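Long-range contacts in alpha-1,3-glucanase (Paenibacillus glycanilyticus, PDB 6K0P), which hydrolyses alpha-1,3-glucan as a family GH87 glycoside hydrolase, its catalytic domain being caught here with the disaccharide nigerose: residues K106-Y111 / L135-Q140; S249-D254 / N276-V281; S272-Y277 / V303-C308; G285-G290 / V307-G312. The protein carries 1 engineered substitution. One frame throughout, in Å; residues are numbered along the deposited sequence. Where two conformers were deposited one is given.

Interaction 1. Residues K106-Y111 / L135-Q140. With GLC (alpha-D-glucopyranose), chain D; GLC (alpha-D-glucopyranose), chain B.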
# COMPACT_ATOMS: atom_id res chain seq x y z
N LYS A 106 -11.45 16.27 0.86
CA LYS A 106 -10.27 17.14 0.83
C LYS A 106 -9.06 16.45 0.20
O LYS A 106 -8.32 17.07 -0.58
CB LYS A 106 -9.94 17.61 2.25
CG LYS A 106 -8.61 18.35 2.34
CD LYS A 106 -8.31 18.79 3.76
CE LYS A 106 -7.00 19.59 3.80
NZ LYS A 106 -6.78 20.19 5.14
N PHE A 107 -8.85 15.17 0.52
CA PHE A 107 -7.66 14.44 0.09
C PHE A 107 -7.89 13.52 -1.10
O PHE A 107 -6.93 12.92 -1.59
CB PHE A 107 -7.07 13.66 1.27
CG PHE A 107 -6.53 14.56 2.36
CD1 PHE A 107 -5.32 15.19 2.19
CD2 PHE A 107 -7.26 14.79 3.52
CE1 PHE A 107 -4.81 16.03 3.17
CE2 PHE A 107 -6.77 15.63 4.52
CZ PHE A 107 -5.54 16.26 4.34
N SER A 108 -9.13 13.40 -1.57
CA SER A 108 -9.46 12.55 -2.70
C SER A 108 -9.66 13.40 -3.95
O SER A 108 -9.57 14.64 -3.93
CB SER A 108 -10.69 11.70 -2.38
OG SER A 108 -11.73 12.52 -1.86
N TYR A 109 -9.96 12.72 -5.07
CA TYR A 109 -10.20 13.32 -6.38
C TYR A 109 -8.92 13.86 -7.01
O TYR A 109 -8.57 15.04 -6.83
CB TYR A 109 -11.33 14.36 -6.34
CG TYR A 109 -12.69 13.75 -6.12
CD1 TYR A 109 -13.10 13.35 -4.85
CD2 TYR A 109 -13.57 13.56 -7.18
CE1 TYR A 109 -14.34 12.78 -4.65
CE2 TYR A 109 -14.81 12.99 -6.98
CZ TYR A 109 -15.19 12.61 -5.71
OH TYR A 109 -16.42 12.04 -5.50
N LEU A 110 -8.21 13.00 -7.74
CA LEU A 110 -7.01 13.37 -8.47
C LEU A 110 -7.31 13.16 -9.95
O LEU A 110 -7.93 12.16 -10.33
CB LEU A 110 -5.82 12.50 -8.02
CG LEU A 110 -5.11 12.85 -6.70
CD1 LEU A 110 -4.44 14.21 -6.80
CD2 LEU A 110 -6.04 12.81 -5.48
N TYR A 111 -6.89 14.11 -10.79
CA TYR A 111 -7.42 14.22 -12.15
C TYR A 111 -6.40 13.80 -13.20
O TYR A 111 -5.20 14.08 -13.07
CB TYR A 111 -7.94 15.64 -12.41
CG TYR A 111 -9.14 15.95 -11.55
CD1 TYR A 111 -8.99 16.44 -10.27
CD2 TYR A 111 -10.44 15.71 -12.01
CE1 TYR A 111 -10.07 16.69 -9.46
CE2 TYR A 111 -11.54 15.96 -11.20
CZ TYR A 111 -11.34 16.45 -9.93
OH TYR A 111 -12.42 16.72 -9.10
N LEU A 135 -10.97 8.24 -5.71
CA LEU A 135 -12.23 8.81 -5.26
C LEU A 135 -12.52 8.57 -3.79
O LEU A 135 -13.33 9.30 -3.22
CB LEU A 135 -13.37 8.21 -6.09
CG LEU A 135 -13.22 8.32 -7.60
CD1 LEU A 135 -14.24 7.42 -8.29
CD2 LEU A 135 -13.41 9.76 -8.03
N TYR A 136 -11.90 7.56 -3.18
CA TYR A 136 -12.20 7.17 -1.81
C TYR A 136 -11.27 7.86 -0.82
O TYR A 136 -10.13 8.21 -1.13
CB TYR A 136 -12.12 5.65 -1.65
CG TYR A 136 -13.35 4.99 -2.22
CD1 TYR A 136 -14.49 4.84 -1.43
CD2 TYR A 136 -13.42 4.60 -3.55
CE1 TYR A 136 -15.66 4.31 -1.95
CE2 TYR A 136 -14.58 4.04 -4.07
CZ TYR A 136 -15.70 3.90 -3.26
OH TYR A 136 -16.86 3.36 -3.76
N GLU A 137 -11.79 8.08 0.39
CA GLU A 137 -10.99 8.57 1.50
C GLU A 137 -11.60 8.04 2.79
O GLU A 137 -12.58 7.28 2.78
CB GLU A 137 -10.84 10.09 1.47
CG GLU A 137 -9.42 10.57 1.13
CD GLU A 137 -8.41 10.26 2.22
OE1 GLU A 137 -7.21 10.17 1.92
OE2 GLU A 137 -8.83 10.15 3.40
N ASP A 138 -11.01 8.43 3.92
CA ASP A 138 -11.31 7.78 5.19
C ASP A 138 -11.78 8.80 6.22
O ASP A 138 -11.35 9.95 6.23
CB ASP A 138 -10.07 7.09 5.78
CG ASP A 138 -9.61 5.90 4.97
OD1 ASP A 138 -10.27 5.50 3.98
OD2 ASP A 138 -8.54 5.35 5.35
N ALA A 139 -12.65 8.33 7.12
CA ALA A 139 -13.05 9.10 8.29
C ALA A 139 -12.80 8.26 9.53
O ALA A 139 -13.11 7.06 9.55
CB ALA A 139 -14.54 9.46 8.21
N GLN A 140 -12.24 8.88 10.56
CA GLN A 140 -11.85 8.20 11.79
C GLN A 140 -12.71 8.68 12.95
O GLN A 140 -12.94 9.89 13.10
CB GLN A 140 -10.37 8.47 12.12
CG GLN A 140 -9.37 8.06 11.03
CD GLN A 140 -9.31 9.04 9.86
OE1 GLN A 140 -9.56 10.23 10.02
NE2 GLN A 140 -9.01 8.52 8.68
C1 GLC D . -10.96 16.67 9.74
C2 GLC D . -11.13 16.39 8.25
C3 GLC D . -9.81 16.49 7.50
C4 GLC D . -9.22 17.86 7.80
C5 GLC D . -9.15 18.08 9.30
C6 GLC D . -8.54 19.45 9.56
O2 GLC D . -11.77 15.15 8.07
O3 GLC D . -10.11 16.45 6.14
O4 GLC D . -7.90 18.00 7.29
O5 GLC D . -10.43 17.95 9.90
O6 GLC D . -9.43 20.47 9.13
C1 GLC B . -8.73 15.25 13.75
C2 GLC B . -8.99 15.75 12.35
C3 GLC B . -10.43 15.59 11.84
C4 GLC B . -10.93 14.25 12.24
C5 GLC B . -10.85 14.15 13.73
C6 GLC B . -11.48 12.88 14.28
O1 GLC B . -9.13 16.18 14.64
O2 GLC B . -8.54 17.07 12.25
O3 GLC B . -10.40 15.51 10.44
O4 GLC B . -12.27 14.12 11.84
O5 GLC B . -9.49 14.09 14.02
O6 GLC B . -10.91 11.70 13.77
O HOH W 1 -5.91 10.54 -0.54
O HOH W 2 -14.11 11.06 -1.25

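Interaction 2. Residues S249-D254 / N276-V281. With GLC (alpha-D-glucopyranose), chain C; SO4 (sulfate ion), chain H.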
# COMPACT_ATOMS: atom_id res chain seq x y z
N SER A 249 -4.37 24.14 6.88
CA SER A 249 -4.71 25.23 5.97
C SER A 249 -3.64 25.46 4.91
O SER A 249 -3.83 26.31 4.03
CB SER A 249 -4.97 26.52 6.76
OG SER A 249 -3.79 26.96 7.41
N GLN A 250 -2.52 24.74 4.99
CA GLN A 250 -1.51 24.71 3.94
C GLN A 250 -1.63 23.40 3.18
O GLN A 250 -2.32 22.47 3.61
CB GLN A 250 -0.11 24.85 4.55
CG GLN A 250 0.11 26.17 5.28
CD GLN A 250 1.35 26.17 6.16
OE1 GLN A 250 2.26 25.36 5.99
NE2 GLN A 250 1.37 27.07 7.12
N SER A 251 -0.97 23.33 2.03
CA SER A 251 -0.97 22.11 1.24
C SER A 251 0.45 21.73 0.85
O SER A 251 1.27 22.59 0.52
CB SER A 251 -1.86 22.21 -0.01
OG SER A 251 -1.29 23.09 -0.96
N ASN A 252 0.73 20.43 0.91
CA ASN A 252 1.98 19.86 0.41
C ASN A 252 3.22 20.41 1.12
O ASN A 252 4.22 20.70 0.47
CB ASN A 252 2.13 20.06 -1.11
CG ASN A 252 0.94 19.55 -1.90
OD1 ASN A 252 0.17 18.72 -1.42
ND2 ASN A 252 0.79 20.05 -3.11
N THR A 253 3.17 20.54 2.45
CA THR A 253 4.31 21.00 3.24
C THR A 253 5.17 19.81 3.63
O THR A 253 4.64 18.82 4.15
CB THR A 253 3.83 21.70 4.51
OG1 THR A 253 2.64 22.47 4.25
CG2 THR A 253 4.91 22.64 5.05
N ASP A 254 6.48 19.91 3.41
CA ASP A 254 7.43 18.83 3.69
C ASP A 254 7.76 18.89 5.17
O ASP A 254 8.60 19.69 5.60
CB ASP A 254 8.67 19.03 2.83
CG ASP A 254 9.63 17.85 2.86
OD1 ASP A 254 9.24 16.73 3.25
OD2 ASP A 254 10.81 18.07 2.46
N ASN A 276 -0.42 17.04 5.04
CA ASN A 276 -1.31 17.94 4.32
C ASN A 276 -1.09 17.88 2.81
O ASN A 276 -1.49 18.80 2.08
CB ASN A 276 -1.20 19.36 4.85
CG ASN A 276 0.16 19.97 4.61
OD1 ASN A 276 1.02 19.37 3.96
ND2 ASN A 276 0.38 21.17 5.16
N TYR A 277 -0.47 16.81 2.31
CA TYR A 277 -0.35 16.65 0.87
C TYR A 277 -1.72 16.35 0.28
O TYR A 277 -2.50 15.57 0.84
CB TYR A 277 0.65 15.54 0.51
CG TYR A 277 2.07 16.05 0.57
CD1 TYR A 277 2.76 16.07 1.77
CD2 TYR A 277 2.71 16.55 -0.57
CE1 TYR A 277 4.06 16.56 1.86
CE2 TYR A 277 4.01 17.06 -0.49
CZ TYR A 277 4.67 17.05 0.72
OH TYR A 277 5.96 17.55 0.84
N ILE A 278 -2.02 17.01 -0.84
CA ILE A 278 -3.22 16.75 -1.62
C ILE A 278 -2.89 16.25 -3.01
O ILE A 278 -3.80 16.00 -3.80
CB ILE A 278 -4.15 17.98 -1.67
CG1 ILE A 278 -3.42 19.18 -2.27
CG2 ILE A 278 -4.67 18.28 -0.27
CD1 ILE A 278 -4.32 20.38 -2.53
N ASN A 279 -1.61 16.12 -3.33
CA ASN A 279 -1.17 15.51 -4.58
C ASN A 279 0.28 15.08 -4.39
O ASN A 279 0.93 15.45 -3.41
CB ASN A 279 -1.33 16.46 -5.78
CG ASN A 279 -0.57 17.76 -5.60
OD1 ASN A 279 -1.10 18.73 -5.07
ND2 ASN A 279 0.69 17.78 -6.03
N ARG A 280 0.77 14.31 -5.35
CA ARG A 280 2.14 13.83 -5.33
C ARG A 280 3.09 14.95 -5.73
O ARG A 280 2.80 15.73 -6.65
CB ARG A 280 2.27 12.67 -6.30
CG ARG A 280 3.65 12.04 -6.38
CD ARG A 280 3.60 10.81 -7.27
NE ARG A 280 4.92 10.22 -7.43
CZ ARG A 280 5.14 8.98 -7.87
NH1 ARG A 280 4.12 8.20 -8.19
NH2 ARG A 280 6.38 8.52 -7.98
N VAL A 281 4.22 15.02 -5.04
CA VAL A 281 5.35 15.87 -5.40
C VAL A 281 6.60 15.01 -5.27
O VAL A 281 6.77 14.32 -4.26
CB VAL A 281 5.45 17.10 -4.48
CG1 VAL A 281 6.57 18.04 -4.95
CG2 VAL A 281 4.11 17.84 -4.42
C1 GLC C . 10.02 9.32 -8.03
C2 GLC C . 11.37 9.94 -7.70
C3 GLC C . 11.75 9.59 -6.29
C4 GLC C . 10.64 9.98 -5.32
C5 GLC C . 9.37 9.28 -5.72
C6 GLC C . 8.17 9.73 -4.90
O1 GLC C . 10.24 7.95 -8.08
O2 GLC C . 12.31 9.47 -8.68
O3 GLC C . 12.85 10.40 -5.93
O4 GLC C . 10.95 9.60 -4.00
O5 GLC C . 9.08 9.60 -7.04
O6 GLC C . 7.95 11.11 -4.89
S SO4 H . -0.45 26.66 0.71
O1 SO4 H . -0.87 25.96 -0.50
O2 SO4 H . 0.49 25.83 1.46
O3 SO4 H . 0.21 27.91 0.31
O4 SO4 H . -1.62 26.98 1.53
O HOH W 3 -3.85 20.37 2.68
O HOH W 4 6.36 19.71 -0.75
O HOH W 5 2.52 17.01 5.08

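Interaction 3. Residues S272-Y277 / V303-C308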
# COMPACT_ATOMS: atom_id res chain seq x y z
N SER A 272 0.66 8.91 15.52
CA SER A 272 0.21 9.07 14.14
C SER A 272 0.69 10.40 13.58
O SER A 272 1.02 11.34 14.33
CB SER A 272 -1.32 8.96 14.00
OG SER A 272 -1.97 9.99 14.74
N ALA A 273 0.77 10.46 12.25
CA ALA A 273 1.17 11.67 11.55
C ALA A 273 0.20 11.91 10.40
O ALA A 273 -0.01 11.01 9.57
CB ALA A 273 2.61 11.57 11.03
N TRP A 274 -0.37 13.10 10.38
CA TRP A 274 -1.44 13.49 9.47
C TRP A 274 -0.90 14.60 8.59
O TRP A 274 -0.85 15.77 9.00
CB TRP A 274 -2.67 13.91 10.28
CG TRP A 274 -3.22 12.72 11.01
CD1 TRP A 274 -2.90 12.30 12.28
CD2 TRP A 274 -4.13 11.75 10.49
NE1 TRP A 274 -3.57 11.13 12.57
CE2 TRP A 274 -4.33 10.78 11.49
CE3 TRP A 274 -4.79 11.61 9.26
CZ2 TRP A 274 -5.17 9.68 11.30
CZ3 TRP A 274 -5.62 10.52 9.08
CH2 TRP A 274 -5.81 9.57 10.10
N GLY A 275 -0.46 14.25 7.39
CA GLY A 275 0.13 15.20 6.48
C GLY A 275 -0.91 16.08 5.82
O GLY A 275 -2.12 15.93 6.00
N ASN A 276 -0.42 17.04 5.04
CA ASN A 276 -1.31 17.94 4.32
C ASN A 276 -1.09 17.88 2.81
O ASN A 276 -1.49 18.80 2.08
CB ASN A 276 -1.20 19.36 4.85
CG ASN A 276 0.16 19.97 4.61
OD1 ASN A 276 1.02 19.37 3.96
ND2 ASN A 276 0.38 21.17 5.16
N TYR A 277 -0.47 16.81 2.31
CA TYR A 277 -0.35 16.65 0.87
C TYR A 277 -1.72 16.35 0.28
O TYR A 277 -2.50 15.57 0.84
CB TYR A 277 0.65 15.54 0.51
CG TYR A 277 2.07 16.05 0.57
CD1 TYR A 277 2.76 16.07 1.77
CD2 TYR A 277 2.71 16.55 -0.57
CE1 TYR A 277 4.06 16.56 1.86
CE2 TYR A 277 4.01 17.06 -0.49
CZ TYR A 277 4.67 17.05 0.72
OH TYR A 277 5.96 17.55 0.84
N VAL A 303 0.49 6.71 9.48
CA VAL A 303 0.85 7.88 8.69
C VAL A 303 -0.08 7.97 7.48
O VAL A 303 -0.34 6.96 6.82
CB VAL A 303 2.33 7.78 8.24
CG1 VAL A 303 2.73 8.96 7.39
CG2 VAL A 303 3.23 7.67 9.45
N GLU A 304 -0.57 9.18 7.20
CA GLU A 304 -1.43 9.45 6.06
C GLU A 304 -1.08 10.77 5.41
O GLU A 304 -0.59 11.69 6.06
CB GLU A 304 -2.92 9.52 6.44
CG GLU A 304 -3.40 8.26 7.15
CD GLU A 304 -4.89 7.97 6.96
OE1 GLU A 304 -5.55 8.58 6.08
OE2 GLU A 304 -5.40 7.09 7.69
N HIS A 305 -1.36 10.87 4.11
CA HIS A 305 -1.34 12.16 3.40
C HIS A 305 0.05 12.77 3.36
O HIS A 305 0.21 13.99 3.42
CB HIS A 305 -2.40 13.13 3.94
CG HIS A 305 -3.76 12.52 3.99
ND1 HIS A 305 -4.65 12.75 5.02
CD2 HIS A 305 -4.39 11.69 3.13
CE1 HIS A 305 -5.76 12.07 4.80
NE2 HIS A 305 -5.63 11.42 3.65
N PHE A 306 1.06 11.90 3.26
CA PHE A 306 2.40 12.23 2.81
C PHE A 306 2.61 11.62 1.44
O PHE A 306 1.78 10.85 0.94
CB PHE A 306 3.45 11.72 3.81
CG PHE A 306 3.46 12.49 5.10
CD1 PHE A 306 2.60 12.14 6.15
CD2 PHE A 306 4.28 13.60 5.26
CE1 PHE A 306 2.59 12.87 7.33
CE2 PHE A 306 4.27 14.33 6.44
CZ PHE A 306 3.42 13.97 7.48
N VAL A 307 3.73 11.97 0.81
CA VAL A 307 4.10 11.31 -0.43
C VAL A 307 4.52 9.87 -0.15
O VAL A 307 4.03 8.92 -0.78
CB VAL A 307 5.16 12.11 -1.20
CG1 VAL A 307 5.53 11.41 -2.51
CG2 VAL A 307 4.63 13.51 -1.50
N CYS A 308 5.38 9.67 0.86
CA CYS A 308 5.77 8.34 1.31
C CYS A 308 5.91 8.35 2.82
O CYS A 308 6.08 9.42 3.44
CB CYS A 308 7.15 7.91 0.78
SG CYS A 308 7.40 8.14 -0.98
O HOH W 6 -4.07 14.34 7.14

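Interaction 4. Residues G285-G290 / V307-G312. With GLC (alpha-D-glucopyranose), chain C; GLC (alpha-D-glucopyranose), chain E.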
# COMPACT_ATOMS: atom_id res chain seq x y z
N GLY A 285 8.37 15.30 0.75
CA GLY A 285 7.12 14.64 1.08
C GLY A 285 7.22 13.30 1.78
O GLY A 285 6.18 12.65 1.96
N LYS A 286 8.40 12.87 2.19
CA LYS A 286 8.51 11.65 2.98
C LYS A 286 8.39 12.03 4.45
O LYS A 286 9.04 12.97 4.91
CB LYS A 286 9.84 10.94 2.73
CG LYS A 286 9.97 10.38 1.32
CD LYS A 286 10.67 11.34 0.36
CE LYS A 286 10.89 10.65 -0.98
NZ LYS A 286 11.63 11.53 -1.93
N PHE A 287 7.51 11.32 5.18
CA PHE A 287 7.33 11.67 6.59
C PHE A 287 8.65 11.56 7.36
O PHE A 287 8.98 12.44 8.16
CB PHE A 287 6.25 10.80 7.25
CG PHE A 287 6.20 10.95 8.75
CD1 PHE A 287 5.93 12.19 9.32
CD2 PHE A 287 6.41 9.86 9.57
CE1 PHE A 287 5.89 12.33 10.70
CE2 PHE A 287 6.36 9.99 10.96
CZ PHE A 287 6.11 11.22 11.52
N ILE A 288 9.41 10.50 7.11
CA ILE A 288 10.73 10.32 7.71
C ILE A 288 11.76 10.34 6.59
O ILE A 288 11.66 9.54 5.64
CB ILE A 288 10.82 9.01 8.51
CG1 ILE A 288 9.89 9.06 9.73
CG2 ILE A 288 12.27 8.75 8.95
CD1 ILE A 288 9.62 7.68 10.33
N ASP A 289 12.73 11.24 6.70
CA ASP A 289 13.94 11.20 5.90
C ASP A 289 15.05 10.60 6.76
O ASP A 289 15.15 10.89 7.96
CB ASP A 289 14.36 12.60 5.47
CG ASP A 289 13.33 13.28 4.60
OD1 ASP A 289 13.00 12.71 3.54
OD2 ASP A 289 12.86 14.37 4.97
N GLY A 290 15.87 9.76 6.15
CA GLY A 290 16.98 9.19 6.88
C GLY A 290 17.96 8.55 5.93
O GLY A 290 18.13 7.32 5.93
N VAL A 307 3.73 11.97 0.81
CA VAL A 307 4.10 11.31 -0.43
C VAL A 307 4.52 9.87 -0.15
O VAL A 307 4.03 8.92 -0.78
CB VAL A 307 5.16 12.11 -1.20
CG1 VAL A 307 5.53 11.41 -2.51
CG2 VAL A 307 4.63 13.51 -1.50
N CYS A 308 5.38 9.67 0.86
CA CYS A 308 5.77 8.34 1.31
C CYS A 308 5.91 8.35 2.82
O CYS A 308 6.08 9.42 3.44
CB CYS A 308 7.15 7.91 0.78
SG CYS A 308 7.40 8.14 -0.98
N LEU A 309 5.91 7.15 3.42
CA LEU A 309 6.42 7.02 4.79
C LEU A 309 7.93 7.16 4.81
O LEU A 309 8.48 7.98 5.55
CB LEU A 309 5.98 5.70 5.43
CG LEU A 309 6.69 5.37 6.76
CD1 LEU A 309 6.57 6.51 7.78
CD2 LEU A 309 6.17 4.06 7.37
N TYR A 310 8.63 6.37 4.00
CA TYR A 310 10.09 6.34 4.05
C TYR A 310 10.63 5.85 2.72
O TYR A 310 10.08 4.91 2.12
CB TYR A 310 10.58 5.42 5.18
CG TYR A 310 12.08 5.43 5.31
CD1 TYR A 310 12.75 6.55 5.78
CD2 TYR A 310 12.83 4.33 4.92
CE1 TYR A 310 14.13 6.57 5.89
CE2 TYR A 310 14.21 4.34 5.03
CZ TYR A 310 14.86 5.46 5.51
OH TYR A 310 16.23 5.48 5.59
N TRP A 311 11.73 6.47 2.28
CA TRP A 311 12.41 6.15 1.02
C TRP A 311 13.89 6.02 1.39
O TRP A 311 14.61 7.02 1.42
CB TRP A 311 12.18 7.26 0.01
CG TRP A 311 12.72 6.99 -1.36
CD1 TRP A 311 14.04 7.03 -1.75
CD2 TRP A 311 11.96 6.67 -2.53
NE1 TRP A 311 14.14 6.74 -3.10
CE2 TRP A 311 12.88 6.51 -3.59
CE3 TRP A 311 10.60 6.48 -2.77
CZ2 TRP A 311 12.47 6.19 -4.89
CZ3 TRP A 311 10.19 6.17 -4.06
CH2 TRP A 311 11.13 6.02 -5.10
N GLY A 312 14.32 4.79 1.66
CA GLY A 312 15.68 4.57 2.12
C GLY A 312 16.67 4.64 0.98
O GLY A 312 16.39 4.26 -0.15
C1 GLC C . 10.02 9.32 -8.03
C2 GLC C . 11.37 9.94 -7.70
C3 GLC C . 11.75 9.59 -6.29
C4 GLC C . 10.64 9.98 -5.32
C5 GLC C . 9.37 9.28 -5.72
C6 GLC C . 8.17 9.73 -4.90
O1 GLC C . 10.24 7.95 -8.08
O2 GLC C . 12.31 9.47 -8.68
O3 GLC C . 12.85 10.40 -5.93
O4 GLC C . 10.95 9.60 -4.00
O5 GLC C . 9.08 9.60 -7.04
O6 GLC C . 7.95 11.11 -4.89
C1 GLC E . 13.89 9.69 -5.16
C2 GLC E . 14.93 10.69 -4.66
C3 GLC E . 15.80 11.12 -5.84
C4 GLC E . 16.41 9.90 -6.53
C5 GLC E . 15.29 8.92 -6.91
C6 GLC E . 15.81 7.65 -7.58
O2 GLC E . 14.27 11.81 -4.11
O3 GLC E . 16.81 12.00 -5.40
O4 GLC E . 17.11 10.31 -7.68
O5 GLC E . 14.55 8.58 -5.75
O6 GLC E . 16.74 6.99 -6.74
O HOH W 7 12.74 9.01 3.26
O HOH W 8 15.77 8.56 3.62

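Interaction 1. Residues K106-Y111 / L135-Q140
Tyr109 meets Leu135 where the chain approaches strands 110-112 and 137-143 of the first domain, whose antiparallel sheets and family are consistent with a galactose-binding-type beta-sandwich. The methyl CD2 of Leu135 sits over one face of the Tyr109 ring, displaced toward the rim, and comes to 3.7 Å from CE2 in a CH-pi contact. One residue back, Ser108 CB touches two backbone oxygens, Leu135 O and Tyr136 O. No direct hydrogen bond crosses this contact; two waters do the bridging. With chi1 at 50°, Ser108 OG is placed between its own N and carbonyl carbon, 2.9 Å from a water that donates to Leu135 O. A second water donates to Phe107 O and, at 2.8 Å, to Glu137 OE1. The same OE1 lies 3.6 Å from Phe107 CB, and its other polar partner is His305 NE2 of the second domain. OE2 takes the backbone N of Asp138 at 2.8 Å, the donor standing well above the carboxylate plane. With both oxygens held, the carboxylate has little freedom to turn. Further out, the His305 ring stacks on Phe107, so this patch also joins the two domains, while Tyr109 OH is tied to Val81 O and Tyr45 OH. The ends of both segments line a glycan pocket. Lys106, fully extended, carries NZ to Gln248 O and to O4 of one bound glucose, the latter at 3.3 Å. From the opposing segment, Gln140 O accepts a hydrogen bond from O6 of another glucose at 2.8 Å.

Interaction 2. Residues S249-D254 / N276-V281
Asn252 lies across the ring of Tyr277, its amide plane only 18° from the ring plane. Its CA sits over one ring face, 3.6 Å from the centroid, and CB follows against CD2 and CE2. CG stands anti to the carbonyl carbon (chi1 -54°). At the tip, OD1 receives the N-H of Ile278 at 2.8 Å, nearly along the C=O axis. ND2 donates in its own amide plane to Asn279 OD1 at 3.0 Å, the two amides standing almost perpendicular; Asn279 OD1 has a further partner in Asn124 ND2. Both segments are loops between strands of successive coils of the parallel beta-helix, the fold of the pectate-lyase-like clan, and Asn252 pins one loop to the next. The backbone adds Asn252 N to Asn276 O at 3.0 Å. The Asn276 side chain answers: OD1 accepts from Thr253 N at 2.9 Å, and ND2 donates to Thr253 OG1 at 2.8 Å and to Pro247 O. An alanine in place of Tyr277 would probably open a gap beneath Asn252 CA and leave the water on Asn252 O without its hydroxyl mate. Arg280 NH2 gives a hydrogen bond of 3.1 Å to the ring oxygen O5 of a bound glucose.

Interaction 3. Residues S272-Y277 / V303-C308
Phe306 turns one face of its ring to Gly275, whose CA lies 3.9 Å from the centroid in a CH-pi contact displaced toward the rim. Ala273 CB closes on the same ring at CE1, also 3.9 Å away, and Phe287 meets it at an inclination. Glycine suits position 275, because a CB there would collide with His305 O and Phe306 CD1. Beyond this centre, Val307 CG2 rests over the face of Tyr277 opposite the one used by Asn252, 3.7 Å from CD2. Strands 271-274 and 297-304 run parallel as neighbouring rungs of the beta-helix, with Ala273 beside Val303 and Trp274 beside Glu304. Two bonds of their ladder are Glu304 N to Ala273 O at 3.0 Å and Gly275 N to Glu304 O at 2.9 Å. Farther on, Tyr277 N still hydrogen-bonds His305 O, at 3.1 Å. The Trp274 indole and the Glu304 side chain lie side by side and point the same way; in both, CG stands anti to the carbonyl carbon (chi1 -67° and -55°), starting them off alike. CZ3 touches the carboxylate carbon CD at 3.4 Å. That carboxylate is held by Trp302 NE1 on OE2 and Asn327 ND2 on OE1. His305 ND1 shares a water with Gly275 O.

Interaction 4. Residues G285-G290 / V307-G312
Gly285 O is gripped by two successive backbone donors, Val307 N at 2.8 Å and Cys308 N at a longer 3.3 Å, both from the same face of the carbonyl plane. Backbone angles at Gly285 call for glycine, and a CB would also hit Val307 CG2. Phe287 N to Cys308 O carries the parallel pairing on; where both chains turn their corner, Ile288 N bonds Leu309 O, nearly straight at 166°. At the far end Tyr310 OH donates to Gly290 O at 2.7 Å. At the corner, Leu309 CD1 meets the Phe287 ring at its edge, 3.8 Å from CD2. On the face shared with Cys308, Lys286 bends at chi2 (94°), its CE packing on Trp311 CB. Its NZ stands over the five-membered ring of Trp311, a cation-pi contact at a long 5.0 Å from the centroid, and donates to O4 of a glucose at 2.9 Å and to Gly283 O. That O4 lies 3.3 Å above the indole plane, with C1 of the next glucose over the same face. An alanine at Trp311 would probably leave both sugars without the indole face they rest against and the ammonium without its aromatic partner. An aromatic side chain lying against bound sugars is characteristic of carbohydrate-binding sites, here on a parallel beta-helix.

Overall arrangement
Interactions 2, 3 and 4 all belong to the beta-helix, whereas interaction 1 lies in the preceding domain and is packed against it. Interactions 1, 3 and 4 are buried; interaction 2 is partly open, lies among loops and relies on asparagine side chains, where 3 and 4 rely on parallel backbone pairing with apolar packing, 4 adding a lysine and an indole at the sugar. Interaction 1 bridges its segments through water instead. Tyr277 belongs to both 2 and 3, Val307 to both 3 and 4, and Asp254 of interaction 2 probably hydrogen-bonds Gly285 of interaction 4. One glucose touches both 2 and 4, while interaction 1, centred about 21 Å from the centre of interaction 4, serves a separate glycan.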